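PDB 1DDZ: carbonic anhydrase from Porphyridium purpureum, which probably catalyses the reversible hydration of carbon dioxide to hydrogencarbonate and a proton, as a zinc-dependent carbonic anhydrase of the beta class. Local coordinates for residues 108-119 with 397-405; 387-395 with 406-414. One frame throughout, in Å; residues are numbered along the deposited sequence.

In the fold
Two homologous carbonic anhydrase units follow one another in this chain, each built on a five-stranded mixed sheet. Helix 107-119 comes first, between strands 92-97 and 124-130 of the N-terminal sheet. Contact 1 brings it, across 277 intervening residues, onto 397-405 of the second unit and so joins the two halves of the chain. Contact 2 closes a short loop inside the second unit, bringing 406-414 back to 387-395, just after strand 378-384. Along the chain the two contacts cross, because 397-405 lies between the segments of contact 2. They also touch: Y115 and Y119 of helix 107-119 pack against A392, and both contacts reach the second subunit.

Contact 1: 108-119 with 397-405; sequences SFLSVLQYAVQY and SRLGLIDNW
S108 lies against the six-membered ring of W405, its CB 3.8 Å from CH2. Two residues on, L110 CD1 presses tightly on L401 CD2 at 3.4 Å; L401 also packs on L147 of the second subunit. S111 sits over one face of the W405 indole: its CB makes a CH-pi contact with the five-membered ring, 4.0 Å from the centroid. With OG set between the backbone N and the carbonyl carbon (chi1 63°), it lies over the same face; it bonds to I107 O, while W405 NE1 bonds to I352 O. Q114 reaches out on an extended chain, CG opposite the backbone N (chi1 -170°), and its OE1 accepts two backbone N-H groups. I402 N lies in the carbonyl plane and makes a nearly straight bond of 2.9 Å to OE1; L401 N, at the same distance, comes in tilted and more bent. A leucine here would probably leave the buried N-H groups of L401 and I402 without their shared acceptor. The interface couples the two beta-class carbonic anhydrase units of one chain, and I402 is its knob, set in a hole formed by S111, Q114, Y115 and Y119. Y115 offers CB to I402 CD1 and its ring edge to I402 CG1; the Y115 side chain also comes within about 4 Å of that of the zinc ligand D330. Q118 CB meets L399 CD1 at 3.6 Å. The Y119 ring slides past L399, its CE1 3.6 Å from CD1, and turns an edge to I402 CG2; its hydroxyl points to D403, whose OD2 accepts from S397 OG and L399 N.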
ATOM      1  N   SER A 108      -1.846  -6.071  -0.583  1.00 11.19           N
ATOM      2  CA  SER A 108      -2.051  -7.144  -1.557  1.00  9.30           C
ATOM      3  C   SER A 108      -1.456  -8.430  -0.988  1.00 12.38           C
ATOM      4  O   SER A 108      -2.004  -9.525  -1.171  1.00 14.06           O
ATOM      5  CB  SER A 108      -1.418  -6.815  -2.909  1.00  7.20           C
ATOM      6  OG  SER A 108      -1.397  -7.967  -3.744  1.00  8.43           O
ATOM      7  N   PHE A 109      -0.338  -8.287  -0.283  1.00  9.71           N
ATOM      8  CA  PHE A 109       0.337  -9.413   0.343  1.00  8.98           C
ATOM      9  C   PHE A 109      -0.442  -9.843   1.594  1.00  8.14           C
ATOM     10  O   PHE A 109      -0.763 -11.024   1.753  1.00  9.62           O
ATOM     11  CB  PHE A 109       1.807  -9.025   0.650  1.00 12.30           C
ATOM     12  CG  PHE A 109       2.405  -9.736   1.829  1.00 11.51           C
ATOM     13  CD1 PHE A 109       2.528 -11.129   1.840  1.00 10.05           C
ATOM     14  CD2 PHE A 109       2.779  -9.019   2.956  1.00  8.96           C
ATOM     15  CE1 PHE A 109       3.008 -11.794   2.969  1.00  7.98           C
ATOM     16  CE2 PHE A 109       3.259  -9.671   4.087  1.00  7.00           C
ATOM     17  CZ  PHE A 109       3.369 -11.057   4.097  1.00 11.00           C
ATOM     18  N   LEU A 110      -0.768  -8.886   2.458  1.00  7.00           N
ATOM     19  CA  LEU A 110      -1.494  -9.147   3.684  1.00  7.03           C
ATOM     20  C   LEU A 110      -2.884  -9.808   3.477  1.00 11.94           C
ATOM     21  O   LEU A 110      -3.274 -10.693   4.248  1.00 13.60           O
ATOM     22  CB  LEU A 110      -1.637  -7.850   4.474  1.00  8.48           C
ATOM     23  CG  LEU A 110      -0.371  -7.180   5.011  1.00  9.35           C
ATOM     24  CD1 LEU A 110      -0.701  -5.829   5.630  1.00  7.00           C
ATOM     25  CD2 LEU A 110       0.256  -8.088   6.023  1.00  7.00           C
ATOM     26  N   SER A 111      -3.638  -9.375   2.469  1.00 12.05           N
ATOM     27  CA  SER A 111      -4.954  -9.965   2.191  1.00 10.51           C
ATOM     28  C   SER A 111      -4.852 -11.420   1.656  1.00  7.72           C
ATOM     29  O   SER A 111      -5.669 -12.267   2.031  1.00  9.73           O
ATOM     30  CB  SER A 111      -5.809  -9.037   1.305  1.00  7.00           C
ATOM     31  OG  SER A 111      -5.243  -8.829   0.019  1.00 21.71           O
ATOM     32  N   VAL A 112      -3.831 -11.738   0.854  1.00  7.00           N
ATOM     33  CA  VAL A 112      -3.639 -13.112   0.386  1.00 10.39           C
ATOM     34  C   VAL A 112      -3.240 -14.008   1.586  1.00 13.46           C
ATOM     35  O   VAL A 112      -3.732 -15.135   1.755  1.00 13.43           O
ATOM     36  CB  VAL A 112      -2.565 -13.210  -0.715  1.00 12.50           C
ATOM     37  CG1 VAL A 112      -2.139 -14.666  -0.910  1.00 19.75           C
ATOM     38  CG2 VAL A 112      -3.120 -12.719  -2.017  1.00 16.85           C
ATOM     39  N   LEU A 113      -2.352 -13.489   2.432  1.00 16.08           N
ATOM     40  CA  LEU A 113      -1.904 -14.181   3.650  1.00 13.69           C
ATOM     41  C   LEU A 113      -3.094 -14.498   4.592  1.00 11.50           C
ATOM     42  O   LEU A 113      -3.260 -15.630   5.028  1.00 11.92           O
ATOM     43  CB  LEU A 113      -0.921 -13.285   4.425  1.00 11.43           C
ATOM     44  CG  LEU A 113       0.309 -13.854   5.152  1.00 11.47           C
ATOM     45  CD1 LEU A 113       0.668 -12.944   6.359  1.00  9.80           C
ATOM     46  CD2 LEU A 113       0.124 -15.281   5.574  1.00  7.00           C
ATOM     47  N   GLN A 114      -3.875 -13.474   4.934  1.00  9.28           N
ATOM     48  CA  GLN A 114      -4.998 -13.647   5.814  1.00  8.86           C
ATOM     49  C   GLN A 114      -6.035 -14.607   5.230  1.00 13.77           C
ATOM     50  O   GLN A 114      -6.583 -15.437   5.950  1.00 14.28           O
ATOM     51  CB  GLN A 114      -5.625 -12.310   6.174  1.00  7.00           C
ATOM     52  CG  GLN A 114      -6.655 -12.473   7.295  1.00  8.63           C
ATOM     53  CD  GLN A 114      -7.081 -11.165   7.902  1.00 12.75           C
ATOM     54  OE1 GLN A 114      -7.509 -10.256   7.203  1.00 19.18           O
ATOM     55  NE2 GLN A 114      -6.979 -11.064   9.218  1.00 18.04           N
ATOM     56  N   TYR A 115      -6.278 -14.520   3.928  1.00 13.50           N
ATOM     57  CA  TYR A 115      -7.232 -15.417   3.284  1.00 13.81           C
ATOM     58  C   TYR A 115      -6.701 -16.851   3.424  1.00 16.71           C
ATOM     59  O   TYR A 115      -7.412 -17.735   3.900  1.00 16.21           O
ATOM     60  CB  TYR A 115      -7.404 -15.054   1.802  1.00 11.10           C
ATOM     61  CG  TYR A 115      -8.494 -15.828   1.108  1.00 11.40           C
ATOM     62  CD1 TYR A 115      -9.830 -15.428   1.209  1.00 11.41           C
ATOM     63  CD2 TYR A 115      -8.196 -16.948   0.336  1.00 11.08           C
ATOM     64  CE1 TYR A 115     -10.851 -16.126   0.554  1.00 17.09           C
ATOM     65  CE2 TYR A 115      -9.202 -17.661  -0.326  1.00 15.31           C
ATOM     66  CZ  TYR A 115     -10.534 -17.244  -0.214  1.00 19.90           C
ATOM     67  OH  TYR A 115     -11.543 -17.933  -0.863  1.00 18.79           O
ATOM     68  N   ALA A 116      -5.438 -17.064   3.062  1.00 15.26           N
ATOM     69  CA  ALA A 116      -4.808 -18.379   3.158  1.00 13.87           C
ATOM     70  C   ALA A 116      -4.842 -18.935   4.585  1.00 17.27           C
ATOM     71  O   ALA A 116      -5.179 -20.103   4.800  1.00 15.91           O
ATOM     72  CB  ALA A 116      -3.347 -18.309   2.663  1.00 13.84           C
ATOM     73  N   VAL A 117      -4.521 -18.098   5.565  1.00 19.66           N
ATOM     74  CA  VAL A 117      -4.491 -18.527   6.964  1.00 17.60           C
ATOM     75  C   VAL A 117      -5.854 -18.654   7.661  1.00 18.80           C
ATOM     76  O   VAL A 117      -6.123 -19.662   8.310  1.00 19.94           O
ATOM     77  CB  VAL A 117      -3.542 -17.613   7.796  1.00 17.50           C
ATOM     78  CG1 VAL A 117      -3.566 -18.007   9.279  1.00 11.64           C
ATOM     79  CG2 VAL A 117      -2.102 -17.700   7.228  1.00 14.46           C
ATOM     80  N   GLN A 118      -6.696 -17.637   7.555  1.00 20.33           N
ATOM     81  CA  GLN A 118      -8.003 -17.674   8.199  1.00 22.04           C
ATOM     82  C   GLN A 118      -9.090 -18.342   7.367  1.00 23.05           C
ATOM     83  O   GLN A 118      -9.892 -19.088   7.901  1.00 23.58           O
ATOM     84  CB  GLN A 118      -8.477 -16.272   8.605  1.00 21.67           C
ATOM     85  CG  GLN A 118      -8.047 -15.779   9.993  1.00 26.99           C
ATOM     86  CD  GLN A 118      -6.881 -14.808   9.907  1.00 34.06           C
ATOM     87  OE1 GLN A 118      -6.051 -14.917   9.007  1.00 43.59           O
ATOM     88  NE2 GLN A 118      -6.842 -13.823  10.793  1.00 29.92           N
ATOM     89  N   TYR A 119      -9.179 -18.029   6.082  1.00 22.51           N
ATOM     90  CA  TYR A 119     -10.211 -18.650   5.271  1.00 21.62           C
ATOM     91  C   TYR A 119      -9.832 -20.095   4.923  1.00 23.05           C
ATOM     92  O   TYR A 119     -10.537 -21.028   5.272  1.00 27.36           O
ATOM     93  CB  TYR A 119     -10.460 -17.852   3.984  1.00 20.82           C
ATOM     94  CG  TYR A 119     -11.392 -16.645   4.103  1.00 23.06           C
ATOM     95  CD1 TYR A 119     -10.931 -15.409   4.561  1.00 25.13           C
ATOM     96  CD2 TYR A 119     -12.745 -16.745   3.756  1.00 24.45           C
ATOM     97  CE1 TYR A 119     -11.802 -14.294   4.675  1.00 20.48           C
ATOM     98  CE2 TYR A 119     -13.639 -15.624   3.869  1.00 23.38           C
ATOM     99  CZ  TYR A 119     -13.152 -14.398   4.342  1.00 22.16           C
ATOM    100  OH  TYR A 119     -13.943 -13.275   4.604  1.00 19.57           O
ATOM    101  N   SER A 397     -17.691 -11.651   6.953  1.00 25.41           N
ATOM    102  CA  SER A 397     -16.421 -11.710   7.688  1.00 27.27           C
ATOM    103  C   SER A 397     -15.826 -10.329   7.991  1.00 23.48           C
ATOM    104  O   SER A 397     -15.847  -9.434   7.156  1.00 24.65           O
ATOM    105  CB  SER A 397     -15.424 -12.588   6.912  1.00 22.54           C
ATOM    106  OG  SER A 397     -14.200 -12.736   7.603  1.00 32.99           O
ATOM    107  N   ARG A 398     -15.258 -10.150   9.176  1.00 26.06           N
ATOM    108  CA  ARG A 398     -14.688  -8.838   9.522  1.00 25.82           C
ATOM    109  C   ARG A 398     -13.153  -8.792   9.663  1.00 25.31           C
ATOM    110  O   ARG A 398     -12.622  -8.028  10.464  1.00 28.70           O
ATOM    111  CB  ARG A 398     -15.351  -8.305  10.792  1.00 25.37           C
ATOM    112  CG  ARG A 398     -16.848  -8.157  10.678  1.00 23.06           C
ATOM    113  CD  ARG A 398     -17.214  -7.021   9.760  1.00 29.48           C
ATOM    114  NE  ARG A 398     -18.655  -6.940   9.547  1.00 30.96           N
ATOM    115  CZ  ARG A 398     -19.537  -6.674  10.504  1.00 36.20           C
ATOM    116  NH1 ARG A 398     -19.125  -6.452  11.749  1.00 39.17           N
ATOM    117  NH2 ARG A 398     -20.838  -6.644  10.220  1.00 39.31           N
ATOM    118  N   LEU A 399     -12.456  -9.639   8.915  1.00 21.01           N
ATOM    119  CA  LEU A 399     -11.004  -9.693   8.950  1.00 19.48           C
ATOM    120  C   LEU A 399     -10.389  -8.416   8.375  1.00 21.06           C
ATOM    121  O   LEU A 399     -10.553  -8.098   7.185  1.00 22.72           O
ATOM    122  CB  LEU A 399     -10.498 -10.938   8.213  1.00 18.12           C
ATOM    123  CG  LEU A 399     -11.093 -12.240   8.761  1.00 20.71           C
ATOM    124  CD1 LEU A 399     -10.619 -13.475   7.989  1.00 19.08           C
ATOM    125  CD2 LEU A 399     -10.774 -12.340  10.237  1.00 15.43           C
ATOM    126  N   GLY A 400      -9.631  -7.733   9.229  1.00 21.87           N
ATOM    127  CA  GLY A 400      -8.999  -6.467   8.905  1.00 15.88           C
ATOM    128  C   GLY A 400      -8.272  -6.304   7.595  1.00 14.45           C
ATOM    129  O   GLY A 400      -8.314  -5.229   7.001  1.00 16.92           O
ATOM    130  N   LEU A 401      -7.603  -7.340   7.117  1.00 13.23           N
ATOM    131  CA  LEU A 401      -6.880  -7.178   5.872  1.00 16.11           C
ATOM    132  C   LEU A 401      -7.609  -7.718   4.652  1.00 15.91           C
ATOM    133  O   LEU A 401      -7.804  -6.996   3.676  1.00 19.03           O
ATOM    134  CB  LEU A 401      -5.458  -7.743   6.012  1.00 11.27           C
ATOM    135  CG  LEU A 401      -4.859  -7.020   7.229  1.00 16.66           C
ATOM    136  CD1 LEU A 401      -4.246  -7.975   8.199  1.00 15.40           C
ATOM    137  CD2 LEU A 401      -3.910  -5.936   6.839  1.00 15.68           C
ATOM    138  N   ILE A 402      -8.068  -8.961   4.724  1.00 14.07           N
ATOM    139  CA  ILE A 402      -8.740  -9.555   3.593  1.00 12.34           C
ATOM    140  C   ILE A 402     -10.101  -8.930   3.319  1.00 12.94           C
ATOM    141  O   ILE A 402     -10.399  -8.591   2.175  1.00 16.19           O
ATOM    142  CB  ILE A 402      -8.844 -11.092   3.731  1.00 12.51           C
ATOM    143  CG1 ILE A 402      -9.509 -11.685   2.497  1.00  7.89           C
ATOM    144  CG2 ILE A 402      -9.607 -11.493   4.988  1.00  8.30           C
ATOM    145  CD1 ILE A 402      -8.749 -11.499   1.251  1.00  7.00           C
ATOM    146  N   ASP A 403     -10.867  -8.627   4.361  1.00 13.79           N
ATOM    147  CA  ASP A 403     -12.195  -8.076   4.121  1.00 17.53           C
ATOM    148  C   ASP A 403     -12.276  -6.620   3.685  1.00 19.96           C
ATOM    149  O   ASP A 403     -13.243  -6.223   3.045  1.00 17.43           O
ATOM    150  CB  ASP A 403     -13.161  -8.463   5.241  1.00 18.50           C
ATOM    151  CG  ASP A 403     -13.254  -9.995   5.414  1.00 22.52           C
ATOM    152  OD1 ASP A 403     -13.378 -10.733   4.407  1.00 19.90           O
ATOM    153  OD2 ASP A 403     -13.157 -10.483   6.556  1.00 23.18           O
ATOM    154  N   ASN A 404     -11.233  -5.830   3.956  1.00 15.17           N
ATOM    155  CA  ASN A 404     -11.209  -4.443   3.468  1.00 14.56           C
ATOM    156  C   ASN A 404     -10.746  -4.454   2.007  1.00  9.70           C
ATOM    157  O   ASN A 404     -11.249  -3.716   1.155  1.00 12.22           O
ATOM    158  CB  ASN A 404     -10.368  -3.554   4.371  1.00 15.74           C
ATOM    159  CG  ASN A 404     -11.071  -3.275   5.669  1.00 15.17           C
ATOM    160  OD1 ASN A 404     -12.249  -2.927   5.673  1.00 23.57           O
ATOM    161  ND2 ASN A 404     -10.395  -3.532   6.793  1.00 22.12           N
ATOM    162  N   TRP A 405      -9.820  -5.349   1.702  1.00 10.76           N
ATOM    163  CA  TRP A 405      -9.374  -5.555   0.322  1.00 12.63           C
ATOM    164  C   TRP A 405     -10.618  -5.950  -0.572  1.00 12.51           C
ATOM    165  O   TRP A 405     -10.843  -5.367  -1.634  1.00  7.52           O
ATOM    166  CB  TRP A 405      -8.327  -6.678   0.324  1.00  7.00           C
ATOM    167  CG  TRP A 405      -7.933  -7.238  -1.017  1.00  7.00           C
ATOM    168  CD1 TRP A 405      -8.442  -8.352  -1.616  1.00  8.84           C
ATOM    169  CD2 TRP A 405      -6.903  -6.748  -1.893  1.00  7.97           C
ATOM    170  NE1 TRP A 405      -7.796  -8.585  -2.811  1.00  8.86           N
ATOM    171  CE2 TRP A 405      -6.847  -7.620  -3.002  1.00  7.00           C
ATOM    172  CE3 TRP A 405      -6.022  -5.667  -1.847  1.00  7.00           C
ATOM    173  CZ2 TRP A 405      -5.943  -7.443  -4.047  1.00  7.00           C
ATOM    174  CZ3 TRP A 405      -5.123  -5.498  -2.890  1.00  7.00           C
ATOM    175  CH2 TRP A 405      -5.091  -6.379  -3.970  1.00  7.00           C
TER

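Contact 2: 387-395 with 406-414. With ZN (zinc ion), chain D.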
ATOM      1  N   CYS A 387     -14.971 -18.372  -8.073  1.00 20.20           N
ATOM      2  CA  CYS A 387     -13.874 -17.760  -7.310  1.00 14.78           C
ATOM      3  C   CYS A 387     -14.205 -17.552  -5.813  1.00 11.79           C
ATOM      4  O   CYS A 387     -15.100 -16.774  -5.464  1.00 13.56           O
ATOM      5  CB  CYS A 387     -13.493 -16.408  -7.946  1.00 12.47           C
ATOM      6  SG  CYS A 387     -12.126 -15.531  -7.109  1.00 19.42           S
ATOM      7  N   GLY A 388     -13.423 -18.186  -4.940  1.00 11.13           N
ATOM      8  CA  GLY A 388     -13.620 -18.075  -3.500  1.00  7.52           C
ATOM      9  C   GLY A 388     -13.416 -16.682  -2.954  1.00  9.62           C
ATOM     10  O   GLY A 388     -14.054 -16.285  -1.977  1.00 12.16           O
ATOM     11  N   GLY A 389     -12.539 -15.915  -3.591  1.00  8.55           N
ATOM     12  CA  GLY A 389     -12.319 -14.547  -3.140  1.00  8.43           C
ATOM     13  C   GLY A 389     -13.558 -13.692  -3.382  1.00  7.33           C
ATOM     14  O   GLY A 389     -13.967 -12.887  -2.539  1.00  7.00           O
ATOM     15  N   CYS A 390     -14.155 -13.869  -4.557  1.00  9.80           N
ATOM     16  CA  CYS A 390     -15.370 -13.141  -4.924  1.00 11.87           C
ATOM     17  C   CYS A 390     -16.540 -13.601  -4.083  1.00 10.02           C
ATOM     18  O   CYS A 390     -17.344 -12.787  -3.669  1.00 11.15           O
ATOM     19  CB  CYS A 390     -15.691 -13.308  -6.402  1.00  8.60           C
ATOM     20  SG  CYS A 390     -14.525 -12.416  -7.449  1.00 16.21           S
ATOM     21  N   ALA A 391     -16.615 -14.902  -3.812  1.00 11.20           N
ATOM     22  CA  ALA A 391     -17.678 -15.446  -2.965  1.00  7.57           C
ATOM     23  C   ALA A 391     -17.503 -14.872  -1.579  1.00 11.36           C
ATOM     24  O   ALA A 391     -18.468 -14.466  -0.939  1.00 14.83           O
ATOM     25  CB  ALA A 391     -17.574 -16.946  -2.897  1.00  9.13           C
ATOM     26  N   ALA A 392     -16.252 -14.799  -1.129  1.00 13.89           N
ATOM     27  CA  ALA A 392     -15.955 -14.267   0.190  1.00 13.34           C
ATOM     28  C   ALA A 392     -16.380 -12.807   0.308  1.00 13.66           C
ATOM     29  O   ALA A 392     -16.845 -12.381   1.354  1.00 15.31           O
ATOM     30  CB  ALA A 392     -14.450 -14.429   0.501  1.00 13.42           C
ATOM     31  N   ALA A 393     -16.261 -12.058  -0.788  1.00 16.97           N
ATOM     32  CA  ALA A 393     -16.611 -10.639  -0.804  1.00 16.20           C
ATOM     33  C   ALA A 393     -18.071 -10.364  -0.466  1.00 20.27           C
ATOM     34  O   ALA A 393     -18.432  -9.245  -0.115  1.00 21.58           O
ATOM     35  CB  ALA A 393     -16.276 -10.044  -2.148  1.00 13.58           C
ATOM     36  N   LEU A 394     -18.927 -11.368  -0.634  1.00 21.20           N
ATOM     37  CA  LEU A 394     -20.353 -11.196  -0.351  1.00 22.44           C
ATOM     38  C   LEU A 394     -20.726 -11.633   1.072  1.00 23.90           C
ATOM     39  O   LEU A 394     -21.852 -11.448   1.492  1.00 25.81           O
ATOM     40  CB  LEU A 394     -21.179 -11.972  -1.377  1.00 21.21           C
ATOM     41  CG  LEU A 394     -20.698 -11.841  -2.828  1.00 24.20           C
ATOM     42  CD1 LEU A 394     -21.409 -12.817  -3.753  1.00 20.57           C
ATOM     43  CD2 LEU A 394     -20.884 -10.423  -3.307  1.00 24.84           C
ATOM     44  N   GLY A 395     -19.764 -12.188   1.809  1.00 24.97           N
ATOM     45  CA  GLY A 395     -20.016 -12.663   3.160  1.00 24.40           C
ATOM     46  C   GLY A 395     -19.995 -11.612   4.252  1.00 28.59           C
ATOM     47  O   GLY A 395     -19.884 -10.430   3.990  1.00 30.56           O
ATOM     48  N   LEU A 406     -11.428  -6.902  -0.100  1.00 13.21           N
ATOM     49  CA  LEU A 406     -12.604  -7.385  -0.832  1.00 14.95           C
ATOM     50  C   LEU A 406     -13.729  -6.374  -1.042  1.00 14.27           C
ATOM     51  O   LEU A 406     -14.576  -6.561  -1.932  1.00 12.31           O
ATOM     52  CB  LEU A 406     -13.158  -8.673  -0.189  1.00 11.90           C
ATOM     53  CG  LEU A 406     -12.231  -9.897  -0.252  1.00  8.97           C
ATOM     54  CD1 LEU A 406     -12.768 -11.063   0.559  1.00 11.89           C
ATOM     55  CD2 LEU A 406     -12.039 -10.310  -1.668  1.00  7.00           C
ATOM     56  N   ARG A 407     -13.708  -5.275  -0.288  1.00 15.99           N
ATOM     57  CA  ARG A 407     -14.726  -4.232  -0.432  1.00  9.86           C
ATOM     58  C   ARG A 407     -14.786  -3.696  -1.859  1.00 11.50           C
ATOM     59  O   ARG A 407     -15.802  -3.158  -2.295  1.00 14.93           O
ATOM     60  CB  ARG A 407     -14.512  -3.101   0.564  1.00  8.58           C
ATOM     61  CG  ARG A 407     -15.069  -3.385   1.931  1.00 11.44           C
ATOM     62  CD  ARG A 407     -16.510  -3.747   1.780  1.00 21.94           C
ATOM     63  NE  ARG A 407     -17.245  -3.753   3.029  1.00 28.62           N
ATOM     64  CZ  ARG A 407     -17.908  -4.806   3.509  1.00 33.70           C
ATOM     65  NH1 ARG A 407     -17.917  -5.962   2.850  1.00 25.58           N
ATOM     66  NH2 ARG A 407     -18.618  -4.671   4.632  1.00 35.63           N
ATOM     67  N   HIS A 408     -13.704  -3.882  -2.602  1.00  9.22           N
ATOM     68  CA  HIS A 408     -13.656  -3.449  -3.977  1.00 12.14           C
ATOM     69  C   HIS A 408     -14.618  -4.268  -4.853  1.00 14.75           C
ATOM     70  O   HIS A 408     -15.197  -3.740  -5.818  1.00 11.15           O
ATOM     71  CB  HIS A 408     -12.229  -3.542  -4.503  1.00 14.29           C
ATOM     72  CG  HIS A 408     -11.368  -2.392  -4.086  1.00 16.38           C
ATOM     73  ND1 HIS A 408     -10.398  -2.501  -3.113  1.00 17.34           N
ATOM     74  CD2 HIS A 408     -11.379  -1.093  -4.461  1.00 13.79           C
ATOM     75  CE1 HIS A 408      -9.859  -1.312  -2.901  1.00 16.44           C
ATOM     76  NE2 HIS A 408     -10.440  -0.441  -3.707  1.00 18.61           N
ATOM     77  N   ILE A 409     -14.792  -5.546  -4.505  1.00 12.84           N
ATOM     78  CA  ILE A 409     -15.708  -6.414  -5.245  1.00 17.14           C
ATOM     79  C   ILE A 409     -17.136  -6.006  -4.899  1.00 14.20           C
ATOM     80  O   ILE A 409     -18.030  -6.100  -5.727  1.00 17.43           O
ATOM     81  CB  ILE A 409     -15.476  -7.895  -4.950  1.00 17.85           C
ATOM     82  CG1 ILE A 409     -14.276  -8.391  -5.741  1.00 15.91           C
ATOM     83  CG2 ILE A 409     -16.685  -8.715  -5.349  1.00 23.98           C
ATOM     84  CD1 ILE A 409     -13.174  -8.847  -4.874  1.00 19.23           C
ATOM     85  N   ARG A 410     -17.322  -5.481  -3.696  1.00 14.33           N
ATOM     86  CA  ARG A 410     -18.628  -5.006  -3.274  1.00 15.47           C
ATOM     87  C   ARG A 410     -19.041  -3.791  -4.102  1.00 16.13           C
ATOM     88  O   ARG A 410     -20.205  -3.645  -4.455  1.00 17.50           O
ATOM     89  CB  ARG A 410     -18.625  -4.671  -1.790  1.00 18.16           C
ATOM     90  CG  ARG A 410     -18.959  -5.855  -0.909  1.00 20.22           C
ATOM     91  CD  ARG A 410     -20.403  -6.287  -1.107  1.00 21.86           C
ATOM     92  NE  ARG A 410     -20.998  -6.548   0.189  1.00 27.92           N
ATOM     93  CZ  ARG A 410     -21.903  -5.784   0.789  1.00 26.27           C
ATOM     94  NH1 ARG A 410     -22.389  -4.696   0.214  1.00 23.70           N
ATOM     95  NH2 ARG A 410     -22.217  -6.047   2.038  1.00 27.25           N
ATOM     96  N   ASP A 411     -18.079  -2.945  -4.454  1.00 16.89           N
ATOM     97  CA  ASP A 411     -18.359  -1.767  -5.282  1.00 16.65           C
ATOM     98  C   ASP A 411     -18.863  -2.206  -6.650  1.00 13.46           C
ATOM     99  O   ASP A 411     -19.736  -1.581  -7.248  1.00  9.64           O
ATOM    100  CB  ASP A 411     -17.089  -0.937  -5.483  1.00 19.91           C
ATOM    101  CG  ASP A 411     -16.664  -0.190  -4.241  1.00 21.94           C
ATOM    102  OD1 ASP A 411     -17.369  -0.210  -3.209  1.00 24.36           O
ATOM    103  OD2 ASP A 411     -15.598   0.435  -4.304  1.00 28.09           O
ATOM    104  N   VAL A 412     -18.258  -3.261  -7.167  1.00 14.22           N
ATOM    105  CA  VAL A 412     -18.661  -3.809  -8.449  1.00 16.77           C
ATOM    106  C   VAL A 412     -20.121  -4.290  -8.372  1.00 19.23           C
ATOM    107  O   VAL A 412     -20.910  -4.015  -9.274  1.00 20.86           O
ATOM    108  CB  VAL A 412     -17.744  -4.987  -8.864  1.00 15.68           C
ATOM    109  CG1 VAL A 412     -18.183  -5.562 -10.206  1.00 13.09           C
ATOM    110  CG2 VAL A 412     -16.298  -4.533  -8.939  1.00 10.78           C
ATOM    111  N   ARG A 413     -20.476  -4.976  -7.285  1.00 17.87           N
ATOM    112  CA  ARG A 413     -21.822  -5.488  -7.103  1.00 16.16           C
ATOM    113  C   ARG A 413     -22.798  -4.330  -7.093  1.00 19.30           C
ATOM    114  O   ARG A 413     -23.747  -4.295  -7.884  1.00 20.33           O
ATOM    115  CB  ARG A 413     -21.933  -6.243  -5.783  1.00 14.03           C
ATOM    116  CG  ARG A 413     -23.123  -7.160  -5.757  1.00 20.63           C
ATOM    117  CD  ARG A 413     -23.424  -7.698  -4.384  1.00 19.55           C
ATOM    118  NE  ARG A 413     -24.160  -6.687  -3.663  1.00 28.28           N
ATOM    119  CZ  ARG A 413     -25.399  -6.832  -3.225  1.00 30.63           C
ATOM    120  NH1 ARG A 413     -26.060  -7.966  -3.422  1.00 29.46           N
ATOM    121  NH2 ARG A 413     -25.978  -5.827  -2.589  1.00 36.67           N
ATOM    122  N   ARG A 414     -22.515  -3.367  -6.218  1.00 17.88           N
ATOM    123  CA  ARG A 414     -23.333  -2.176  -6.032  1.00 15.66           C
ATOM    124  C   ARG A 414     -23.558  -1.373  -7.274  1.00 14.84           C
ATOM    125  O   ARG A 414     -24.627  -0.846  -7.462  1.00 16.97           O
ATOM    126  CB  ARG A 414     -22.727  -1.273  -4.973  1.00 16.50           C
ATOM    127  CG  ARG A 414     -23.395   0.072  -4.861  1.00 21.59           C
ATOM    128  CD  ARG A 414     -22.909   0.863  -3.657  1.00 26.59           C
ATOM    129  NE  ARG A 414     -21.460   1.007  -3.658  1.00 31.08           N
ATOM    130  CZ  ARG A 414     -20.818   2.169  -3.674  1.00 37.71           C
ATOM    131  NH1 ARG A 414     -21.494   3.320  -3.701  1.00 34.45           N
ATOM    132  NH2 ARG A 414     -19.490   2.177  -3.632  1.00 38.91           N
TER
HETATM  133 ZN    ZN D   2     -10.315 -16.933  -7.084  1.00 13.52          ZN
HETATM  134  O   HOH W   1     -19.800  -8.252   1.853  1.00 31.25           O
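The zinc site of the second carbonic anhydrase unit stands at one end of this contact, where C387 is both metal ligand and N-cap of helix 388-392. Its SG binds the zinc ion at 2.3 Å, alongside C328, D330 and H384, and accepts a weak capping bond from C390 N. A type I turn runs from A392 to G395, and the inner flank of 387-395 packs on 406-414. L406 brings both methyls to this flank: CD2 approaches G389 O at 3.3 Å, and CD1 meets A392 CB at 3.8 Å. A393 carries the middle of the interface, its CB wedged between L406 CB and the CG2 branch of I409, the latter tight at 3.5 Å. I409 also packs on L433 of helix 426-447. At the outer end L394 CD2 crosses the aliphatic part of R413, 3.9 Å from CD. The arginines of 406-414 reach into the dimer interface, R410 pairing with E14 of the second subunit, and R407 bonding through NE to A447 O of the second subunit and pairing with D486 of the second subunit. Bent at chi2 and chi3, the R410 chain runs past A393 O, with CG 3.5 Å from it, and turns a guanidinium edge toward that oxygen. A single water fills in the polar bonding here: it can donate to A393 O and G395 O, accepts weakly from R407 NH1 and, lying in the plane of the R410 guanidinium, accepts from R410 NE at 2.7 Å.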